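PDB 5CUW: sortase SrtE1 from Streptomyces coelicolor, which cleaves surface proteins at Leu-Ala-x-Thr-Gly or Leu-Pro-x-Thr-Gly sorting signals, preferring the former, and attaches them to the cell wall as a transpeptidase. Local coordinates for residues A92-N96 with T161-F167; V124-I130 with V175-E181; V52-I58 with G67-A73. All blocks are in the same frame, centred on the assembly; numbering follows the deposited sequence.

How the contacts relate
All three contacts belong to one closed beta barrel, the sortase domain of SrtE1; this chain is the catalytic part of a longer protein and is probably extracellular. Contact 1 holds the presumed active-site residues His94 and Cys163, and contact 3 includes Tyr72, probably a substrate-recognition residue. Their centres are about 14 Å apart and they touch: Thr161 OG1 lies 2.7 Å from Tyr72 OH, and Ala92 O 2.8 Å from Gly70 N, both probable hydrogen bonds. Contact 2 lies about 19 Å from contact 1 and about 18 Å from contact 3, centre to centre, and touches neither. It is linked to contact 1 through neighbouring strands 156-164 and 171-184, and lies across the chain's centre from contact 3.

Contact 1 (A92-N96 with T161-F167); sequences AGHRN and TTCTPEF
The end of strand 87-92 and the loop after it run beside the end of strand 156-164, joined by a single parallel bridge between Ala92 and Thr161 (CA-CA 4.8 Å). Both bridge residues are extended, with phi/psi near -124/140, and their side chains share one face, Ala92 CB lying 3.4 Å from Thr161 OG1. Thr161 O accepts Gly93 N at 3.2 Å; its OG1 hydrogen-bonds Tyr72 OH. Thr162, a t rotamer, sends OG1 back across the gap to donate to Gly93 O at 2.8 Å. Cys163 (m) points its CB sideways, while its carbonyl receives the Arg95 guanidinium: NH1 to Cys163 O is 3.0 Å. Arg95 reaches it with chi1 t and chi2 p, and NH1 also makes a weak bond to Thr164 OG1 at 3.0 Å; Arg95 NE turns to the carbonyl of Arg103. A cis peptide precedes Pro165. Glu166 lays CG over one guanidinium face, 3.7 Å from Arg95 CZ. Its OE2 takes Asn96 ND2 at 2.7 Å and also pairs with Arg103, while a water joins its OE1 (3.2 Å) to Arg95 NH2 (2.8 Å). At Phe167 (phi 65°), the backbone N donates to Asn96 OD1 at 2.6 Å and ND2 lies over the ring, 3.5 Å from CE1. In this sortase active site His94, Cys163 and, beside the cysteine, Arg172 are the presumed catalytic residues; His94 points CB away and its NE2 bonds Asp65. Hydrogen bonds thus join the segments next to these residues, but His94 ND1 and Cys163 SG, 6.2 Å apart, are too far for a direct hydrogen bond in this model.

Contact 2 (V124-I130 with V175-E181); sequences VYKMASI and VWGKMVE
Strands 124-130 and 175-181 pair antiparallel, their local axes 4.2 Å apart at closest approach and 140° between directions. The hydrogen-bonded pairs are Val124-Glu181, Lys126-Lys178 and Ser129-Trp176; Tyr125-Met179, Met127-Gly177 and Ile130-Val175 are non-hydrogen-bonded. Two classic beta bulges shift the register by one residue each. In the first, Val180 and Glu181 both face Val124: Val124 O accepts Val180 N at 2.8 Å and, weakly, Glu181 N at 3.3 Å, while Val124 N reaches Glu181 O at 2.9 Å. In the second, Trp176 O accepts both Ala128 N (2.7 Å) and Ser129 N (3.2 Å), and Trp176 N returns to Ser129 O at 2.9 Å. Ala128 and Val180 carry the bulge conformation, with phi/psi -126/-38 and -122/-18. Between the bulges, Lys126 N meets Lys178 O at 3.0 Å and Lys178 N meets Lys126 O at 2.9 Å. Gly177 is needed here, since a CB would clash with Lys126 O. Apolar packing includes Val124 CG1 against Val180 CG2 (3.6 Å), Met127 CG against Val175 CG1 (3.9 Å) and Ile130 CD1 against Val175 CG2 (4.0 Å). Met179 (chi1 t, chi2 t, chi3 m) makes a Met-aromatic contact with Tyr125 (m): SD lies 5.3 Å from the ring centroid, CG over one face, and CE 3.5 Å from Tyr125 CZ. Within the sortase barrel, strand 121-134 is flanked on its other edge by strand 113-117, and strand 171-184 by strand 156-164, whose Ile158 and Thr159 touch Tyr125 and Trp176.

Contact 3 (V52-I58 with G67-A73); sequences VPIAEGI and GMVGHYA
Ile58 sets its CG2 over one face of the Tyr72 ring, 4.1 Å from the centroid and 11° off the normal, a CH-pi contact, and its CD1 reaches Tyr72 CE2 at 3.6 Å. Chi1 is p in Ile58 and m in Tyr72, probably a substrate-recognition residue, whose hydroxyl bonds Thr161. Strands 52-56 and 69-71 run parallel, 4.6 Å between local axes at 37°, bridged at Ile54-Val69, Ala55-Gly70 and Glu56-His71. The bonds zigzag: Val69 N to Pro53 O (3.0 Å), Ala55 N to Val69 O (2.9 Å), His71 N to Ala55 O (3.0 Å) and Gly57 N to His71 O (2.9 Å). Strands 50-56 and 69-71 with helix 60-64 between them form a beta-alpha-beta crossover; Gly67 (positive phi) is C-prime of the Schellman motif ending the helix. Ile54 CG1 meets Val69 CG2 at 3.6 Å on the face carrying Glu56 and His71; on the other, Ala55 CB lies 4.0 Å from Met68 CE. Glu56 (t, p) accepts His71 ND1 on OE1 at 2.7 Å, and His71 NE2 bonds Thr79. Gly57 takes phi/psi 93/161, where a CB would jam against Glu56 O, calling for glycine; at Gly70 a CB would strike Gly57 O.

Contact 1 (A92-N96 with T161-F167)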
loop_
_atom_site.group_PDB
_atom_site.type_symbol
_atom_site.label_atom_id
_atom_site.label_comp_id
_atom_site.label_asym_id
_atom_site.label_seq_id
_atom_site.Cartn_x
_atom_site.Cartn_y
_atom_site.Cartn_z
ATOM N N ALA A 92 -1.006 4.594 -2.516
ATOM C CA ALA A 92 -0.890 5.907 -1.890
ATOM C C ALA A 92 -2.169 6.227 -1.130
ATOM O O ALA A 92 -3.271 5.927 -1.599
ATOM C CB ALA A 92 -0.607 6.981 -2.927
ATOM N N GLY A 93 -2.012 6.828 0.046
ATOM C CA GLY A 93 -3.145 7.229 0.863
ATOM C C GLY A 93 -2.868 8.496 1.648
ATOM O O GLY A 93 -1.716 8.831 1.907
ATOM N N HIS A 94 -3.927 9.200 2.031
ATOM C CA HIS A 94 -3.805 10.422 2.821
ATOM C C HIS A 94 -3.246 10.160 4.217
ATOM O O HIS A 94 -3.571 9.149 4.860
ATOM C CB HIS A 94 -5.173 11.111 2.968
ATOM C CG HIS A 94 -5.512 12.054 1.855
ATOM N ND1 HIS A 94 -4.562 12.796 1.187
ATOM C CD2 HIS A 94 -6.700 12.379 1.296
ATOM C CE1 HIS A 94 -5.149 13.537 0.266
ATOM N NE2 HIS A 94 -6.448 13.305 0.313
ATOM N N ARG A 95 -2.463 11.114 4.704
ATOM C CA ARG A 95 -1.961 11.082 6.073
ATOM C C ARG A 95 -2.958 11.747 7.026
ATOM O O ARG A 95 -3.087 11.327 8.173
ATOM C CB ARG A 95 -0.603 11.786 6.161
ATOM C CG ARG A 95 0.097 11.694 7.527
ATOM C CD ARG A 95 0.924 10.408 7.626
ATOM N NE ARG A 95 1.518 10.239 8.953
ATOM C CZ ARG A 95 2.675 10.774 9.327
ATOM N NH1 ARG A 95 3.372 11.509 8.469
ATOM N NH2 ARG A 95 3.132 10.581 10.561
ATOM N N ASN A 96 -3.660 12.779 6.560
ATOM C CA ASN A 96 -4.395 13.652 7.484
ATOM C C ASN A 96 -5.839 14.077 7.195
ATOM O O ASN A 96 -6.427 14.792 8.007
ATOM C CB ASN A 96 -3.604 14.938 7.683
ATOM C CG ASN A 96 -2.410 14.740 8.561
ATOM O OD1 ASN A 96 -1.274 14.830 8.101
ATOM N ND2 ASN A 96 -2.653 14.462 9.844
ATOM N N THR A 161 2.627 4.541 0.491
ATOM C CA THR A 161 3.229 5.882 0.486
ATOM C C THR A 161 2.257 6.925 1.029
ATOM O O THR A 161 1.067 6.881 0.729
ATOM C CB THR A 161 3.687 6.298 -0.943
ATOM O OG1 THR A 161 2.549 6.670 -1.745
ATOM C CG2 THR A 161 4.407 5.152 -1.622
ATOM N N THR A 162 2.750 7.857 1.842
ATOM C CA THR A 162 1.900 8.933 2.338
ATOM C C THR A 162 2.766 10.165 2.570
ATOM O O THR A 162 3.976 10.111 2.379
ATOM C CB THR A 162 1.176 8.532 3.644
ATOM O OG1 THR A 162 0.142 9.484 3.947
ATOM C CG2 THR A 162 2.172 8.457 4.801
ATOM N N CYS A 163 2.156 11.272 2.975
ATOM C CA CYS A 163 2.913 12.499 3.216
ATOM C C CYS A 163 3.461 12.584 4.640
ATOM O O CYS A 163 2.919 11.993 5.569
ATOM C CB CYS A 163 2.046 13.720 2.931
ATOM S SG CYS A 163 1.525 13.865 1.209
ATOM N N THR A 164 4.544 13.334 4.799
ATOM C CA THR A 164 5.124 13.587 6.116
ATOM C C THR A 164 5.929 14.882 6.050
ATOM O O THR A 164 6.510 15.191 5.002
ATOM C CB THR A 164 6.015 12.405 6.577
ATOM O OG1 THR A 164 6.169 12.430 8.000
ATOM C CG2 THR A 164 7.393 12.440 5.900
ATOM N N PRO A 165 5.952 15.661 7.149
ATOM C CA PRO A 165 5.253 15.429 8.421
ATOM C C PRO A 165 3.755 15.644 8.293
ATOM O O PRO A 165 3.274 15.985 7.210
ATOM C CB PRO A 165 5.866 16.482 9.353
ATOM C CG PRO A 165 6.215 17.604 8.438
ATOM C CD PRO A 165 6.684 16.939 7.161
ATOM N N GLU A 166 3.023 15.473 9.387
ATOM C CA GLU A 166 1.570 15.570 9.330
ATOM C C GLU A 166 1.123 16.971 8.940
ATOM O O GLU A 166 1.791 17.954 9.248
ATOM C CB GLU A 166 0.947 15.169 10.663
ATOM C CG GLU A 166 1.056 13.684 10.972
ATOM C CD GLU A 166 0.053 13.231 12.024
ATOM O OE1 GLU A 166 0.450 12.485 12.946
ATOM O OE2 GLU A 166 -1.133 13.616 11.927
ATOM N N PHE A 167 0.004 17.038 8.228
ATOM C CA PHE A 167 -0.588 18.296 7.777
ATOM C C PHE A 167 0.283 19.041 6.769
ATOM O O PHE A 167 0.013 20.199 6.453
ATOM C CB PHE A 167 -0.891 19.196 8.974
ATOM C CG PHE A 167 -1.709 18.526 10.039
ATOM C CD1 PHE A 167 -3.059 18.284 9.845
ATOM C CD2 PHE A 167 -1.127 18.135 11.232
ATOM C CE1 PHE A 167 -3.814 17.662 10.821
ATOM C CE2 PHE A 167 -1.875 17.515 12.212
ATOM C CZ PHE A 167 -3.222 17.278 12.004
HETATM O O HOH W 1 1.532 9.508 12.560
#

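Contact 2 (V124-I130 with V175-E181)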
loop_
_atom_site.group_PDB
_atom_site.type_symbol
_atom_site.label_atom_id
_atom_site.label_comp_id
_atom_site.label_asym_id
_atom_site.label_seq_id
_atom_site.Cartn_x
_atom_site.Cartn_y
_atom_site.Cartn_z
ATOM N N VAL A 124 -2.078 -11.754 2.045
ATOM C CA VAL A 124 -1.545 -11.321 3.335
ATOM C C VAL A 124 -0.079 -10.933 3.225
ATOM O O VAL A 124 0.760 -11.774 2.922
ATOM C CB VAL A 124 -1.687 -12.418 4.411
ATOM C CG1 VAL A 124 -1.067 -11.948 5.736
ATOM C CG2 VAL A 124 -3.156 -12.785 4.598
ATOM N N TYR A 125 0.215 -9.661 3.475
ATOM C CA TYR A 125 1.577 -9.183 3.570
ATOM C C TYR A 125 1.952 -8.928 5.018
ATOM O O TYR A 125 1.085 -8.675 5.862
ATOM C CB TYR A 125 1.768 -7.888 2.780
ATOM C CG TYR A 125 1.443 -7.961 1.304
ATOM C CD1 TYR A 125 0.140 -7.807 0.859
ATOM C CD2 TYR A 125 2.444 -8.116 0.352
ATOM C CE1 TYR A 125 -0.176 -7.843 -0.501
ATOM C CE2 TYR A 125 2.133 -8.154 -1.031
ATOM C CZ TYR A 125 0.828 -8.013 -1.442
ATOM O OH TYR A 125 0.526 -8.047 -2.804
ATOM N N LYS A 126 3.246 -8.971 5.304
ATOM C CA LYS A 126 3.736 -8.517 6.607
ATOM C C LYS A 126 4.750 -7.389 6.436
ATOM O O LYS A 126 5.585 -7.418 5.523
ATOM C CB LYS A 126 4.330 -9.689 7.385
ATOM C CG LYS A 126 3.229 -10.613 7.906
ATOM C CD LYS A 126 3.732 -11.671 8.868
ATOM C CE LYS A 126 2.593 -12.602 9.270
ATOM N NZ LYS A 126 3.096 -13.854 9.898
ATOM N N MET A 127 4.646 -6.384 7.301
ATOM C CA MET A 127 5.524 -5.223 7.268
ATOM C C MET A 127 6.967 -5.675 7.384
ATOM O O MET A 127 7.285 -6.553 8.188
ATOM C CB MET A 127 5.160 -4.243 8.398
ATOM C CG MET A 127 5.945 -2.931 8.411
ATOM S SD MET A 127 7.488 -2.956 9.375
ATOM C CE MET A 127 8.120 -1.316 9.033
ATOM N N ALA A 128 7.841 -5.106 6.560
ATOM C CA ALA A 128 9.241 -5.524 6.549
ATOM C C ALA A 128 10.204 -4.367 6.750
ATOM O O ALA A 128 11.226 -4.514 7.409
ATOM C CB ALA A 128 9.568 -6.243 5.237
ATOM N N SER A 129 9.890 -3.213 6.175
ATOM C CA SER A 129 10.879 -2.146 6.101
ATOM C C SER A 129 10.221 -0.773 6.065
ATOM O O SER A 129 9.111 -0.628 5.555
ATOM C CB SER A 129 11.754 -2.361 4.854
ATOM O OG SER A 129 12.715 -1.342 4.722
ATOM N N ILE A 130 10.876 0.238 6.624
ATOM C CA ILE A 130 10.306 1.579 6.598
ATOM C C ILE A 130 11.341 2.646 6.237
ATOM O O ILE A 130 12.481 2.607 6.693
ATOM C CB ILE A 130 9.665 1.932 7.948
ATOM C CG1 ILE A 130 9.065 3.331 7.890
ATOM C CG2 ILE A 130 10.701 1.834 9.064
ATOM C CD1 ILE A 130 8.196 3.674 9.068
ATOM N N VAL A 175 6.319 2.685 3.602
ATOM C CA VAL A 175 6.348 1.431 4.349
ATOM C C VAL A 175 6.250 0.254 3.362
ATOM O O VAL A 175 5.397 0.274 2.484
ATOM C CB VAL A 175 5.201 1.381 5.371
ATOM C CG1 VAL A 175 5.093 0.013 6.009
ATOM C CG2 VAL A 175 5.387 2.470 6.412
ATOM N N TRP A 176 7.141 -0.736 3.488
ATOM C CA TRP A 176 7.145 -1.930 2.619
ATOM C C TRP A 176 6.806 -3.219 3.375
ATOM O O TRP A 176 7.189 -3.393 4.540
ATOM C CB TRP A 176 8.516 -2.138 1.953
ATOM C CG TRP A 176 8.990 -1.058 1.006
ATOM C CD1 TRP A 176 8.597 -0.880 -0.306
ATOM C CD2 TRP A 176 9.992 -0.059 1.259
ATOM N NE1 TRP A 176 9.270 0.185 -0.856
ATOM C CE2 TRP A 176 10.130 0.705 0.077
ATOM C CE3 TRP A 176 10.775 0.272 2.371
ATOM C CZ2 TRP A 176 11.018 1.774 -0.022
ATOM C CZ3 TRP A 176 11.655 1.337 2.271
ATOM C CH2 TRP A 176 11.770 2.075 1.082
ATOM N N GLY A 177 6.128 -4.133 2.687
ATOM C CA GLY A 177 5.824 -5.449 3.218
ATOM C C GLY A 177 6.115 -6.550 2.209
ATOM O O GLY A 177 6.358 -6.270 1.031
ATOM N N LYS A 178 6.090 -7.797 2.676
ATOM C CA LYS A 178 6.349 -8.976 1.837
ATOM C C LYS A 178 5.223 -9.976 1.975
ATOM O O LYS A 178 4.784 -10.247 3.088
ATOM C CB LYS A 178 7.654 -9.665 2.240
ATOM C CG LYS A 178 8.885 -8.810 2.155
ATOM C CD LYS A 178 10.107 -9.618 2.563
ATOM C CE LYS A 178 9.913 -10.267 3.922
ATOM N NZ LYS A 178 11.104 -11.060 4.339
ATOM N N MET A 179 4.802 -10.587 0.875
ATOM C CA MET A 179 3.662 -11.501 0.926
ATOM C C MET A 179 3.986 -12.784 1.680
ATOM O O MET A 179 5.049 -13.370 1.491
ATOM C CB MET A 179 3.187 -11.843 -0.489
ATOM C CG MET A 179 1.768 -12.427 -0.504
ATOM S SD MET A 179 1.213 -12.846 -2.165
ATOM C CE MET A 179 0.971 -11.205 -2.865
ATOM N N VAL A 180 3.065 -13.230 2.530
ATOM C CA VAL A 180 3.275 -14.468 3.267
ATOM C C VAL A 180 2.179 -15.503 3.000
ATOM O O VAL A 180 2.387 -16.686 3.256
ATOM C CB VAL A 180 3.382 -14.209 4.788
ATOM C CG1 VAL A 180 4.591 -13.328 5.071
ATOM C CG2 VAL A 180 2.124 -13.553 5.308
ATOM N N GLU A 181 1.030 -15.068 2.479
ATOM C CA GLU A 181 -0.072 -15.984 2.175
ATOM C C GLU A 181 -0.918 -15.475 1.005
ATOM O O GLU A 181 -1.248 -14.296 0.927
ATOM C CB GLU A 181 -0.978 -16.205 3.404
ATOM C CG GLU A 181 -2.015 -17.314 3.180
ATOM C CD GLU A 181 -3.016 -17.511 4.331
ATOM O OE1 GLU A 181 -3.008 -16.729 5.310
ATOM O OE2 GLU A 181 -3.826 -18.466 4.239
#

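Contact 3 (V52-I58 with G67-A73)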
loop_
_atom_site.group_PDB
_atom_site.type_symbol
_atom_site.label_atom_id
_atom_site.label_comp_id
_atom_site.label_asym_id
_atom_site.label_seq_id
_atom_site.Cartn_x
_atom_site.Cartn_y
_atom_site.Cartn_z
ATOM N N VAL A 52 -10.242 0.004 4.128
ATOM C CA VAL A 52 -10.359 1.086 3.163
ATOM C C VAL A 52 -10.267 0.563 1.736
ATOM O O VAL A 52 -9.449 -0.306 1.434
ATOM C CB VAL A 52 -9.285 2.159 3.411
ATOM C CG1 VAL A 52 -7.855 1.578 3.258
ATOM C CG2 VAL A 52 -9.499 3.363 2.500
ATOM N N PRO A 53 -11.125 1.082 0.855
ATOM C CA PRO A 53 -11.134 0.544 -0.507
ATOM C C PRO A 53 -9.909 0.999 -1.285
ATOM O O PRO A 53 -9.390 2.095 -1.040
ATOM C CB PRO A 53 -12.424 1.117 -1.112
ATOM C CG PRO A 53 -13.232 1.653 0.089
ATOM C CD PRO A 53 -12.187 2.081 1.066
ATOM N N ILE A 54 -9.450 0.152 -2.200
ATOM C CA ILE A 54 -8.393 0.506 -3.145
ATOM C C ILE A 54 -9.012 0.783 -4.504
ATOM O O ILE A 54 -9.834 -0.000 -4.980
ATOM C CB ILE A 54 -7.334 -0.621 -3.298
ATOM C CG1 ILE A 54 -6.814 -1.092 -1.936
ATOM C CG2 ILE A 54 -6.181 -0.167 -4.214
ATOM C CD1 ILE A 54 -5.816 -2.244 -2.047
ATOM N N ALA A 55 -8.649 1.900 -5.124
ATOM C CA ALA A 55 -9.155 2.203 -6.455
ATOM C C ALA A 55 -7.989 2.327 -7.426
ATOM O O ALA A 55 -6.851 2.469 -7.015
ATOM C CB ALA A 55 -9.984 3.474 -6.445
ATOM N N GLU A 56 -8.273 2.270 -8.720
ATOM C CA GLU A 56 -7.216 2.359 -9.719
ATOM C C GLU A 56 -6.824 3.824 -9.923
ATOM O O GLU A 56 -7.684 4.670 -10.148
ATOM C CB GLU A 56 -7.678 1.726 -11.044
ATOM C CG GLU A 56 -6.596 1.656 -12.126
ATOM C CD GLU A 56 -5.501 0.636 -11.821
ATOM O OE1 GLU A 56 -5.316 0.281 -10.639
ATOM O OE2 GLU A 56 -4.818 0.181 -12.767
ATOM N N GLY A 57 -5.530 4.126 -9.839
ATOM C CA GLY A 57 -5.063 5.487 -10.043
ATOM C C GLY A 57 -4.960 6.269 -8.749
ATOM O O GLY A 57 -5.577 5.907 -7.744
ATOM N N ILE A 58 -4.197 7.352 -8.757
ATOM C CA ILE A 58 -3.981 8.088 -7.507
ATOM C C ILE A 58 -4.500 9.516 -7.550
ATOM O O ILE A 58 -4.030 10.374 -6.801
ATOM C CB ILE A 58 -2.487 8.121 -7.130
ATOM C CG1 ILE A 58 -1.667 8.733 -8.261
ATOM C CG2 ILE A 58 -1.990 6.722 -6.801
ATOM C CD1 ILE A 58 -0.304 9.190 -7.815
ATOM N N GLY A 67 -11.644 9.316 0.171
ATOM C CA GLY A 67 -11.378 8.452 1.306
ATOM C C GLY A 67 -10.858 7.086 0.912
ATOM O O GLY A 67 -10.895 6.165 1.723
ATOM N N MET A 68 -10.370 6.942 -0.322
ATOM C CA MET A 68 -9.832 5.651 -0.760
ATOM C C MET A 68 -8.317 5.687 -0.891
ATOM O O MET A 68 -7.725 6.760 -0.935
ATOM C CB MET A 68 -10.464 5.238 -2.090
ATOM C CG MET A 68 -11.975 5.139 -2.020
ATOM S SD MET A 68 -12.681 4.401 -3.514
ATOM C CE MET A 68 -12.707 5.809 -4.627
ATOM N N VAL A 69 -7.669 4.522 -0.940
ATOM C CA VAL A 69 -6.261 4.526 -1.267
ATOM C C VAL A 69 -6.137 4.149 -2.734
ATOM O O VAL A 69 -7.004 3.461 -3.280
ATOM C CB VAL A 69 -5.407 3.582 -0.396
ATOM C CG1 VAL A 69 -5.539 3.943 1.074
ATOM C CG2 VAL A 69 -5.741 2.123 -0.642
ATOM N N GLY A 70 -5.069 4.636 -3.360
ATOM C CA GLY A 70 -4.909 4.542 -4.797
ATOM C C GLY A 70 -3.757 3.666 -5.218
ATOM O O GLY A 70 -2.648 3.748 -4.668
ATOM N N HIS A 71 -4.031 2.820 -6.204
ATOM C CA HIS A 71 -3.014 1.999 -6.849
ATOM C C HIS A 71 -2.309 2.788 -7.954
ATOM O O HIS A 71 -2.950 3.258 -8.892
ATOM C CB HIS A 71 -3.659 0.726 -7.416
ATOM C CG HIS A 71 -2.725 -0.128 -8.220
ATOM N ND1 HIS A 71 -3.050 -0.604 -9.475
ATOM C CD2 HIS A 71 -1.480 -0.592 -7.952
ATOM C CE1 HIS A 71 -2.049 -1.332 -9.939
ATOM N NE2 HIS A 71 -1.081 -1.337 -9.038
ATOM N N TYR A 72 -0.992 2.934 -7.850
ATOM C CA TYR A 72 -0.247 3.681 -8.869
ATOM C C TYR A 72 -0.468 3.004 -10.218
ATOM O O TYR A 72 -0.146 1.827 -10.373
ATOM C CB TYR A 72 1.244 3.749 -8.538
ATOM C CG TYR A 72 1.604 4.721 -7.425
ATOM C CD1 TYR A 72 1.626 4.314 -6.101
ATOM C CD2 TYR A 72 1.936 6.040 -7.711
ATOM C CE1 TYR A 72 1.983 5.190 -5.084
ATOM C CE2 TYR A 72 2.282 6.924 -6.700
ATOM C CZ TYR A 72 2.300 6.490 -5.392
ATOM O OH TYR A 72 2.643 7.356 -4.388
ATOM N N ALA A 73 -1.041 3.728 -11.172
ATOM C CA ALA A 73 -1.457 3.094 -12.423
ATOM C C ALA A 73 -1.220 3.905 -13.692
ATOM O O ALA A 73 -1.532 3.423 -14.781
ATOM C CB ALA A 73 -2.935 2.720 -12.341
#